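Local coordinates for nitroreductase family protein (PDB 7DP1), which appears to be an FMN- and NADPH-dependent nitroreductase that breaks down dinitroaniline herbicides by reducing their nitro groups, at residues A[125-128]-A[129-132]; A[60-63]-A[64-67]; A[181-184]-A[185-188]; A[208-211]-A[212-215]. The protein carries 1 engineered substitution. One frame throughout, in Å; residues are numbered along the deposited sequence.

Interaction 1. Residues A[125-128]-A[129-132]; sequences FQQN and YRGF. With FMN (flavin mononucleotide), chain C.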
loop_
_atom_site.group_PDB
_atom_site.type_symbol
_atom_site.label_atom_id
_atom_site.label_comp_id
_atom_site.label_asym_id
_atom_site.label_seq_id
_atom_site.Cartn_x
_atom_site.Cartn_y
_atom_site.Cartn_z
ATOM N N PHE A 125 9.607 11.417 -21.049
ATOM C CA PHE A 125 9.123 10.164 -20.455
ATOM C C PHE A 125 10.203 9.092 -20.367
ATOM O O PHE A 125 10.247 8.316 -19.417
ATOM C CB PHE A 125 7.945 9.592 -21.255
ATOM C CG PHE A 125 7.438 8.269 -20.725
ATOM C CD1 PHE A 125 7.836 7.072 -21.312
ATOM C CD2 PHE A 125 6.602 8.217 -19.622
ATOM C CE1 PHE A 125 7.394 5.852 -20.822
ATOM C CE2 PHE A 125 6.148 6.992 -19.128
ATOM C CZ PHE A 125 6.547 5.813 -19.728
ATOM N N GLN A 126 11.106 9.090 -21.335
ATOM C CA GLN A 126 12.193 8.122 -21.359
ATOM C C GLN A 126 13.160 8.305 -20.189
ATOM O O GLN A 126 13.886 7.383 -19.829
ATOM C CB GLN A 126 12.920 8.200 -22.699
ATOM C CG GLN A 126 11.994 7.870 -23.856
ATOM C CD GLN A 126 12.644 7.000 -24.912
ATOM O OE1 GLN A 126 13.867 6.990 -25.060
ATOM N NE2 GLN A 126 11.825 6.253 -25.647
ATOM N N GLN A 127 13.141 9.487 -19.580
ATOM C CA GLN A 127 13.966 9.770 -18.410
ATOM C C GLN A 127 13.619 8.807 -17.279
ATOM O O GLN A 127 14.439 8.561 -16.393
ATOM C CB GLN A 127 13.766 11.212 -17.949
ATOM C CG GLN A 127 14.430 12.254 -18.842
ATOM C CD GLN A 127 15.918 12.413 -18.579
ATOM O OE1 GLN A 127 16.539 11.583 -17.922
ATOM N NE2 GLN A 127 16.497 13.487 -19.102
ATOM N N ASN A 128 12.405 8.255 -17.326
ATOM C CA ASN A 128 11.959 7.254 -16.350
ATOM C C ASN A 128 12.993 6.141 -16.243
ATOM O O ASN A 128 13.292 5.634 -15.161
ATOM C CB ASN A 128 10.607 6.637 -16.752
ATOM C CG ASN A 128 9.404 7.385 -16.187
ATOM O OD1 ASN A 128 8.929 7.080 -15.097
ATOM N ND2 ASN A 128 8.876 8.333 -16.959
ATOM N N TYR A 129 13.525 5.750 -17.390
ATOM C CA TYR A 129 14.400 4.594 -17.440
ATOM C C TYR A 129 15.843 4.944 -17.052
ATOM O O TYR A 129 16.725 4.084 -17.090
ATOM C CB TYR A 129 14.298 3.949 -18.821
ATOM C CG TYR A 129 12.894 3.400 -19.013
ATOM C CD1 TYR A 129 12.443 2.317 -18.262
ATOM C CD2 TYR A 129 11.999 3.994 -19.903
ATOM C CE1 TYR A 129 11.144 1.824 -18.410
ATOM C CE2 TYR A 129 10.698 3.501 -20.060
ATOM C CZ TYR A 129 10.285 2.420 -19.314
ATOM O OH TYR A 129 9.009 1.929 -19.466
ATOM N N ARG A 130 16.053 6.188 -16.618
ATOM C CA ARG A 130 17.259 6.547 -15.885
ATOM C C ARG A 130 16.919 6.965 -14.450
ATOM O O ARG A 130 17.735 7.579 -13.766
ATOM C CB ARG A 130 17.973 7.714 -16.569
ATOM C CG ARG A 130 18.004 7.666 -18.076
ATOM C CD ARG A 130 18.689 8.917 -18.630
ATOM N NE ARG A 130 19.983 8.651 -19.245
ATOM C CZ ARG A 130 20.142 8.214 -20.490
ATOM N NH1 ARG A 130 19.083 7.989 -21.254
ATOM N NH2 ARG A 130 21.359 8.004 -20.968
ATOM N N GLY A 131 15.734 6.588 -13.978
ATOM C CA GLY A 131 15.336 6.888 -12.614
ATOM C C GLY A 131 15.327 8.390 -12.378
ATOM O O GLY A 131 15.462 8.863 -11.248
ATOM N N PHE A 132 15.162 9.138 -13.463
ATOM C CA PHE A 132 15.182 10.596 -13.417
ATOM C C PHE A 132 16.473 11.089 -12.791
ATOM O O PHE A 132 16.483 12.138 -12.153
ATOM C CB PHE A 132 13.980 11.145 -12.639
ATOM C CG PHE A 132 12.651 10.741 -13.208
ATOM C CD1 PHE A 132 12.277 11.143 -14.479
ATOM C CD2 PHE A 132 11.779 9.954 -12.478
ATOM C CE1 PHE A 132 11.050 10.782 -15.007
ATOM C CE2 PHE A 132 10.554 9.578 -13.005
ATOM C CZ PHE A 132 10.188 9.993 -14.273
HETATM N N1 FMN C . 5.386 8.249 -11.967
HETATM C C2 FMN C . 6.111 8.264 -13.141
HETATM O O2 FMN C . 6.447 9.327 -13.649
HETATM N N3 FMN C . 6.465 7.090 -13.766
HETATM C C4 FMN C . 6.107 5.876 -13.228
HETATM O O4 FMN C . 6.455 4.828 -13.801
HETATM C C4A FMN C . 5.364 5.863 -12.048
HETATM N N5 FMN C . 4.977 4.668 -11.483
HETATM C C5A FMN C . 4.261 4.638 -10.303
HETATM C C6 FMN C . 3.905 3.405 -9.762
HETATM C C7 FMN C . 3.183 3.349 -8.585
HETATM C C7M FMN C . 2.798 2.036 -7.976
HETATM C C8 FMN C . 2.816 4.523 -7.944
HETATM C C8M FMN C . 2.052 4.399 -6.657
HETATM C C9 FMN C . 3.167 5.764 -8.481
HETATM C C9A FMN C . 3.893 5.827 -9.672
HETATM N N10 FMN C . 4.266 7.032 -10.248
HETATM C C10 FMN C . 4.996 7.050 -11.426
HETATM C "C1'" FMN C . 3.926 8.338 -9.602
HETATM C "C2'" FMN C . 2.479 8.790 -9.775
HETATM O "O2'" FMN C . 2.316 9.365 -11.047
HETATM C "C3'" FMN C . 2.186 9.838 -8.706
HETATM O "O3'" FMN C . 2.140 9.155 -7.471
HETATM C "C4'" FMN C . 0.855 10.563 -8.888
HETATM O "O4'" FMN C . 0.805 11.363 -10.056
HETATM C "C5'" FMN C . 0.670 11.480 -7.704
HETATM O "O5'" FMN C . 1.737 12.397 -7.705
HETATM P P FMN C . 2.571 12.544 -6.338
HETATM O O1P FMN C . 3.798 13.366 -6.610
HETATM O O2P FMN C . 1.691 13.207 -5.292
HETATM O O3P FMN C . 2.950 11.156 -5.852
#
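With CG of F132 anti to its own carbonyl carbon (chi1 -59°), the phenyl ring folds back alongside the N128 side chain, and N128, its amide swung perpendicular at chi2 -90°, runs beside it toward the flavin. The turn that follows helix 119-126 has the bonding of a Schellman motif: F132 N reaches back to Q127 O at 3.1 Å, G131 N to N128 O at 2.9 Å, and G131 has the positive phi expected there. Q127 O also accepts R130 N, and its two donors come from opposite faces of the carbonyl plane. In this nitroreductase fold the turn delivers N128 and F132 together to the FMN pocket. The N128 amide works at both ends. Its ND2 lies 2.8 Å from F125 O, in the carbonyl plane and on a lone pair, which fixes the rotation of the group; OD1 is thereby turned to accept N3 of the flavin at 2.8 Å, through a bent bond. A leucine here would probably leave the flavin N3-H without its acceptor and F125 O without one of its two donors. N128 CA meanwhile makes a CH-pi contact over one face of the F132 ring. On the far flank, F125 CE1 touches Y129 CE2 at 4.1 Å. Y129 also reaches helix 60-74 at V70 and I74, and its hydroxyl is hydrogen-bonded to C177 O. Next to the flavin, F132 CZ lies 3.3 Å from N128 OD1, while FMN O2 sits at the edge of the same ring, near its plane.

Interaction 2. Residues A[60-63]-A[64-67]; sequences GERW and QAVQ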
loop_
_atom_site.group_PDB
_atom_site.type_symbol
_atom_site.label_atom_id
_atom_site.label_comp_id
_atom_site.label_asym_id
_atom_site.label_seq_id
_atom_site.Cartn_x
_atom_site.Cartn_y
_atom_site.Cartn_z
ATOM N N GLY A 60 25.314 2.453 -8.515
ATOM C CA GLY A 60 26.536 2.451 -9.289
ATOM C C GLY A 60 26.431 1.624 -10.561
ATOM O O GLY A 60 25.435 1.709 -11.279
ATOM N N GLU A 61 27.433 0.775 -10.789
ATOM C CA GLU A 61 27.599 -0.005 -12.021
ATOM C C GLU A 61 26.448 -0.978 -12.295
ATOM O O GLU A 61 26.069 -1.195 -13.454
ATOM C CB GLU A 61 28.924 -0.777 -11.951
ATOM C CG GLU A 61 28.894 -2.206 -12.503
ATOM C CD GLU A 61 28.674 -2.291 -14.011
ATOM O OE1 GLU A 61 28.829 -1.264 -14.710
ATOM O OE2 GLU A 61 28.329 -3.394 -14.492
ATOM N N ARG A 62 25.926 -1.589 -11.236
ATOM C CA ARG A 62 24.800 -2.514 -11.356
ATOM C C ARG A 62 23.566 -1.780 -11.852
ATOM O O ARG A 62 22.877 -2.215 -12.777
ATOM C CB ARG A 62 24.510 -3.170 -10.012
ATOM C CG ARG A 62 25.682 -3.997 -9.492
ATOM C CD ARG A 62 25.916 -5.225 -10.349
ATOM N NE ARG A 62 24.673 -5.957 -10.546
ATOM C CZ ARG A 62 24.053 -6.069 -11.712
ATOM N NH1 ARG A 62 24.566 -5.498 -12.797
ATOM N NH2 ARG A 62 22.919 -6.748 -11.789
ATOM N N TRP A 63 23.307 -0.648 -11.216
ATOM C CA TRP A 63 22.212 0.227 -11.574
ATOM C C TRP A 63 22.438 0.695 -13.022
ATOM O O TRP A 63 21.486 0.908 -13.770
ATOM C CB TRP A 63 22.132 1.363 -10.550
ATOM C CG TRP A 63 21.246 2.552 -10.811
ATOM C CD1 TRP A 63 21.505 3.839 -10.427
ATOM C CD2 TRP A 63 19.969 2.586 -11.473
ATOM N NE1 TRP A 63 20.482 4.668 -10.811
ATOM C CE2 TRP A 63 19.529 3.929 -11.460
ATOM C CE3 TRP A 63 19.166 1.626 -12.085
ATOM C CZ2 TRP A 63 18.322 4.329 -12.036
ATOM C CZ3 TRP A 63 17.976 2.025 -12.665
ATOM C CH2 TRP A 63 17.568 3.366 -12.639
ATOM N N GLN A 64 23.698 0.807 -13.438
ATOM C CA GLN A 64 23.969 1.159 -14.839
ATOM C C GLN A 64 23.698 0.003 -15.805
ATOM O O GLN A 64 23.261 0.227 -16.933
ATOM C CB GLN A 64 25.429 1.608 -15.018
ATOM C CG GLN A 64 25.611 3.102 -15.125
ATOM C CD GLN A 64 24.902 3.679 -16.328
ATOM O OE1 GLN A 64 24.890 3.078 -17.402
ATOM N NE2 GLN A 64 24.297 4.848 -16.154
ATOM N N ALA A 65 23.972 -1.225 -15.377
ATOM C CA ALA A 65 23.686 -2.398 -16.201
ATOM C C ALA A 65 22.172 -2.542 -16.454
ATOM O O ALA A 65 21.743 -2.773 -17.590
ATOM C CB ALA A 65 24.249 -3.652 -15.558
ATOM N N VAL A 66 21.368 -2.412 -15.406
ATOM C CA VAL A 66 19.917 -2.497 -15.575
ATOM C C VAL A 66 19.462 -1.464 -16.592
ATOM O O VAL A 66 18.660 -1.767 -17.471
ATOM C CB VAL A 66 19.150 -2.287 -14.243
ATOM C CG1 VAL A 66 17.635 -2.375 -14.455
ATOM C CG2 VAL A 66 19.620 -3.281 -13.203
ATOM N N GLN A 67 20.022 -0.261 -16.506
ATOM C CA GLN A 67 19.646 0.808 -17.424
ATOM C C GLN A 67 19.947 0.486 -18.878
ATOM O O GLN A 67 19.137 0.784 -19.758
ATOM C CB GLN A 67 20.339 2.110 -17.028
ATOM C CG GLN A 67 19.667 2.794 -15.834
ATOM C CD GLN A 67 20.454 3.984 -15.325
ATOM O OE1 GLN A 67 20.298 5.098 -15.815
ATOM N NE2 GLN A 67 21.306 3.752 -14.336
#
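The indole of W63 carries the amide of Q67 on one face, one turn further along helix 60-74. W63 holds CG anti to its backbone N (chi1 169°), which lays the ring along the helix flank. Q67 starts with CG anti to its carbonyl carbon and stays extended at chi2 (172°), long enough to pass over the indole. The two planes are stacked, 28° apart, with NE2 3.3 Å above the ring plane and over its centre. The same nitrogen donates to W63 O at 2.9 Å, nearly straight but from above the carbonyl plane. That bond pins the amide, and Q67 N adds a second, weak bond to the same carbonyl. Behind the amide, CG of Q67 makes a CH-pi contact with the six-membered ring, 3.9 Å from its centroid. R62 is built differently: bends at chi2 and chi3 curl it back, so that NH1 comes 3.3 Å from A65 CB, which meets the edge of the guanidinium. Its NE is hydrogen-bonded to Q229 OE1 of the second subunit, and R62 also packs on G230 of that subunit. Helix 60-74 comes after strand 54-59, outermost in this chain's sheet. From it W63 and V66 lean onto M137 and F139 of neighbouring strand 136-143, and W63 NE1 is hydrogen-bonded to A134 O just before that strand.

Interaction 3. Residues A[181-184]-A[185-188]; sequences YGAT and VRAE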
loop_
_atom_site.group_PDB
_atom_site.type_symbol
_atom_site.label_atom_id
_atom_site.label_comp_id
_atom_site.label_asym_id
_atom_site.label_seq_id
_atom_site.Cartn_x
_atom_site.Cartn_y
_atom_site.Cartn_z
ATOM N N TYR A 181 9.328 -4.043 -18.742
ATOM C CA TYR A 181 10.427 -4.900 -19.198
ATOM C C TYR A 181 10.845 -5.818 -18.063
ATOM O O TYR A 181 12.042 -6.015 -17.845
ATOM C CB TYR A 181 11.643 -4.083 -19.661
ATOM C CG TYR A 181 11.313 -3.057 -20.699
ATOM C CD1 TYR A 181 11.170 -3.420 -22.036
ATOM C CD2 TYR A 181 11.113 -1.728 -20.346
ATOM C CE1 TYR A 181 10.849 -2.493 -22.991
ATOM C CE2 TYR A 181 10.792 -0.786 -21.304
ATOM C CZ TYR A 181 10.659 -1.176 -22.625
ATOM O OH TYR A 181 10.339 -0.248 -23.590
ATOM N N GLY A 182 9.858 -6.364 -17.353
ATOM C CA GLY A 182 10.096 -7.159 -16.161
ATOM C C GLY A 182 11.150 -8.243 -16.332
ATOM O O GLY A 182 12.078 -8.346 -15.524
ATOM N N ALA A 183 11.015 -9.032 -17.395
ATOM C CA ALA A 183 11.903 -10.169 -17.636
ATOM C C ALA A 183 13.355 -9.738 -17.752
ATOM O O ALA A 183 14.240 -10.388 -17.206
ATOM C CB ALA A 183 11.483 -10.924 -18.894
ATOM N N THR A 184 13.594 -8.646 -18.473
ATOM C CA THR A 184 14.941 -8.098 -18.605
ATOM C C THR A 184 15.476 -7.637 -17.251
ATOM O O THR A 184 16.587 -7.972 -16.869
ATOM C CB THR A 184 14.989 -6.906 -19.569
ATOM O OG1 THR A 184 14.707 -7.353 -20.895
ATOM C CG2 THR A 184 16.370 -6.257 -19.537
ATOM N N VAL A 185 14.679 -6.851 -16.540
ATOM C CA VAL A 185 15.083 -6.366 -15.222
ATOM C C VAL A 185 15.404 -7.543 -14.299
ATOM O O VAL A 185 16.480 -7.585 -13.694
ATOM C CB VAL A 185 13.997 -5.481 -14.597
ATOM C CG1 VAL A 185 14.403 -5.006 -13.170
ATOM C CG2 VAL A 185 13.682 -4.302 -15.514
ATOM N N ARG A 186 14.489 -8.508 -14.225
ATOM C CA ARG A 186 14.692 -9.696 -13.402
ATOM C C ARG A 186 15.975 -10.395 -13.817
ATOM O O ARG A 186 16.709 -10.886 -12.965
ATOM C CB ARG A 186 13.507 -10.670 -13.492
ATOM C CG ARG A 186 12.287 -10.223 -12.686
ATOM C CD ARG A 186 11.267 -11.345 -12.502
ATOM N NE ARG A 186 10.262 -11.313 -13.555
ATOM C CZ ARG A 186 10.218 -12.144 -14.579
ATOM N NH1 ARG A 186 11.124 -13.112 -14.699
ATOM N NH2 ARG A 186 9.263 -12.006 -15.485
ATOM N N ALA A 187 16.227 -10.473 -15.122
ATOM C CA ALA A 187 17.463 -11.081 -15.587
ATOM C C ALA A 187 18.698 -10.335 -15.067
ATOM O O ALA A 187 19.607 -10.949 -14.502
ATOM C CB ALA A 187 17.488 -11.146 -17.114
ATOM N N GLU A 188 18.719 -9.012 -15.216
ATOM C CA GLU A 188 19.907 -8.235 -14.852
ATOM C C GLU A 188 20.167 -8.215 -13.351
ATOM O O GLU A 188 21.301 -8.013 -12.905
ATOM C CB GLU A 188 19.793 -6.811 -15.385
ATOM C CG GLU A 188 19.935 -6.749 -16.888
ATOM C CD GLU A 188 21.253 -7.349 -17.372
ATOM O OE1 GLU A 188 22.274 -7.176 -16.672
ATOM O OE2 GLU A 188 21.265 -7.992 -18.447
#
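R186 N donates to G182 O at 2.7 Å, almost straight, and V185 N to Y181 O at 3.1 Å: these are the opening bonds of helix 182-189, with Y181 in the N-cap position. In this nitroreductase fold the helix bridges the antiparallel strands 171-175 and 195-204. Two more rungs follow, A187 N to A183 O and E188 N to T184 O, each 2.9 Å. The strongest side-chain bond leaves the helix: R186 NH2 forms a salt bridge with E84, and T184 OG1 is hydrogen-bonded to Q82. R144 brings a like charge close to R186, which the carboxylate of E84 would help to offset. A bend at chi3 (-93°) turns the R186 guanidinium back over the first turn, where one of its faces covers A183 CA, 3.8 Å above the plane and toward the rim. G182 O lies over that face too, while the aliphatic CG of R186 rests 3.4 Å from the same oxygen. A leucine in its place would probably leave E84 without its cationic mate and uncover the first turn at A183. V185 puts CG2 anti to its carbonyl carbon, next to the backbone of the N-cap residue. On the opposite flank from R186, Y181 and T184 pack on R73 of helix 60-74, and E188 on A69. The methyl of A187 settles between two carbonyls of the preceding turn, CB lying 3.3 Å from both A183 O and T184 O.

Interaction 4. Residues A[208-211]-A[212-215]; sequences EEAP and VNRW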
loop_
_atom_site.group_PDB
_atom_site.type_symbol
_atom_site.label_atom_id
_atom_site.label_comp_id
_atom_site.label_asym_id
_atom_site.label_seq_id
_atom_site.Cartn_x
_atom_site.Cartn_y
_atom_site.Cartn_z
ATOM N N GLU A 208 15.640 20.653 -5.475
ATOM C CA GLU A 208 14.528 21.393 -4.906
ATOM C C GLU A 208 14.315 22.742 -5.589
ATOM O O GLU A 208 13.607 23.607 -5.073
ATOM C CB GLU A 208 14.763 21.565 -3.409
ATOM C CG GLU A 208 16.234 21.472 -3.033
ATOM C CD GLU A 208 16.448 21.122 -1.575
ATOM O OE1 GLU A 208 15.615 21.525 -0.733
ATOM O OE2 GLU A 208 17.456 20.449 -1.268
ATOM N N GLU A 209 14.904 22.896 -6.772
ATOM C CA GLU A 209 14.651 24.055 -7.624
ATOM C C GLU A 209 14.104 23.623 -8.973
ATOM O O GLU A 209 13.847 24.450 -9.840
ATOM C CB GLU A 209 15.924 24.885 -7.833
ATOM C CG GLU A 209 16.412 25.562 -6.586
ATOM C CD GLU A 209 15.357 26.488 -6.003
ATOM O OE1 GLU A 209 14.673 27.187 -6.783
ATOM O OE2 GLU A 209 15.189 26.497 -4.764
ATOM N N ALA A 210 13.890 22.325 -9.137
ATOM C CA ALA A 210 13.433 21.820 -10.417
ATOM C C ALA A 210 11.957 22.105 -10.610
ATOM O O ALA A 210 11.153 21.877 -9.700
ATOM C CB ALA A 210 13.696 20.324 -10.520
ATOM N N PRO A 211 11.589 22.555 -11.820
ATOM C CA PRO A 211 10.202 22.925 -12.119
ATOM C C PRO A 211 9.323 21.695 -11.978
ATOM O O PRO A 211 8.199 21.741 -11.459
ATOM C CB PRO A 211 10.265 23.406 -13.574
ATOM C CG PRO A 211 11.479 22.739 -14.153
ATOM C CD PRO A 211 12.454 22.609 -13.013
ATOM N N VAL A 212 9.887 20.581 -12.423
ATOM C CA VAL A 212 9.220 19.304 -12.405
ATOM C C VAL A 212 8.855 18.918 -10.974
ATOM O O VAL A 212 7.907 18.174 -10.766
ATOM C CB VAL A 212 10.121 18.226 -13.048
ATOM C CG1 VAL A 212 11.248 17.839 -12.103
ATOM C CG2 VAL A 212 9.320 17.017 -13.441
ATOM N N ASN A 213 9.559 19.485 -9.992
ATOM C CA ASN A 213 9.332 19.150 -8.582
ATOM C C ASN A 213 8.524 20.132 -7.732
ATOM O O ASN A 213 8.392 19.914 -6.530
ATOM C CB ASN A 213 10.675 18.966 -7.871
ATOM C CG ASN A 213 11.447 17.768 -8.375
ATOM O OD1 ASN A 213 10.869 16.804 -8.870
ATOM N ND2 ASN A 213 12.766 17.819 -8.238
ATOM N N ARG A 214 7.960 21.186 -8.316
ATOM C CA ARG A 214 7.370 22.220 -7.466
ATOM C C ARG A 214 5.905 22.556 -7.751
ATOM O O ARG A 214 5.255 23.239 -6.953
ATOM C CB ARG A 214 8.190 23.513 -7.576
ATOM C CG ARG A 214 9.664 23.387 -7.213
ATOM C CD ARG A 214 10.285 24.781 -7.088
ATOM N NE ARG A 214 9.662 25.506 -5.985
ATOM C CZ ARG A 214 9.576 26.827 -5.895
ATOM N NH1 ARG A 214 10.055 27.598 -6.863
ATOM N NH2 ARG A 214 8.991 27.377 -4.839
ATOM N N TRP A 215 5.376 22.049 -8.857
ATOM C CA TRP A 215 3.967 22.246 -9.172
ATOM C C TRP A 215 3.081 21.487 -8.184
ATOM O O TRP A 215 3.431 20.398 -7.735
ATOM C CB TRP A 215 3.678 21.813 -10.615
ATOM C CG TRP A 215 4.103 20.400 -10.907
ATOM C CD1 TRP A 215 5.351 19.983 -11.275
ATOM C CD2 TRP A 215 3.296 19.218 -10.818
ATOM N NE1 TRP A 215 5.365 18.619 -11.446
ATOM C CE2 TRP A 215 4.121 18.123 -11.164
ATOM C CE3 TRP A 215 1.961 18.980 -10.484
ATOM C CZ2 TRP A 215 3.652 16.809 -11.187
ATOM C CZ3 TRP A 215 1.492 17.671 -10.514
ATOM C CH2 TRP A 215 2.341 16.603 -10.859
#
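A210 O sits at the middle of this turn, accepting N213 N at 2.9 Å while the CG of R214 lies against it at 3.3 Å. One residue on, P211 O takes R214 N at 3.2 Å along a nearly straight N-H, although the donor stands above the carbonyl plane, as it does for A210 O. Two successive bonds spanning three residues make a short 3-10 turn, and the ring of P211 forms its outer surface. P211 O has another neighbour: CD1 of W215 meets it at 3.4 Å, in the plane of the indole and at its edge. W215 reaches that place with CG between its backbone N and its carbonyl carbon (chi1 55°), and NE1 adds a weak, bent bond to V212 O. Inside the turn, A210 CB touches V212 CG1 at 3.8 Å and ND2 of N213 at 3.5 Å.

The second shell holds these groups in place. N213 ND2 donates to D207 O and A23 O, and its OD1 accepts R22 N, so the buried amide is bonded at both ends. V212 packs on L107 of helix 96-109, and W215 lies on V103, A106 and L107 of that helix, while R19 makes a cation-pi contact with the W215 ring and donates to W215 O. Since R19 and R22 both belong to the FMN pocket, and the W215 side chain is about 5 Å from the cofactor, the polar grip of N213 and W215 ties this surface loop to the flavin-binding segment and probably helps to keep it in position.

How the interactions relate
Along the chain the order is interaction 2, interaction 1, interaction 3, interaction 4, in series. The first three form one cluster: centres of interactions 1 and 2 are 13 Å apart, 2 and 3 are 12 Å apart, and 1 and 3 are 16 Å apart. Helix 60-74 joins them, Q67 packing on Y129 and R130, W63 on the R130-G131 backbone, and V66 on E188; Y129 OH also touches the Y181 ring. Interaction 4 stands apart, about 20 Å from interaction 3 between nearest atoms and beyond the chain's centre from it. Interaction 1 supplies two residues of the FMN pocket, whereas interaction 4 only comes near it, with the W215 side chain about 5 Å from the cofactor.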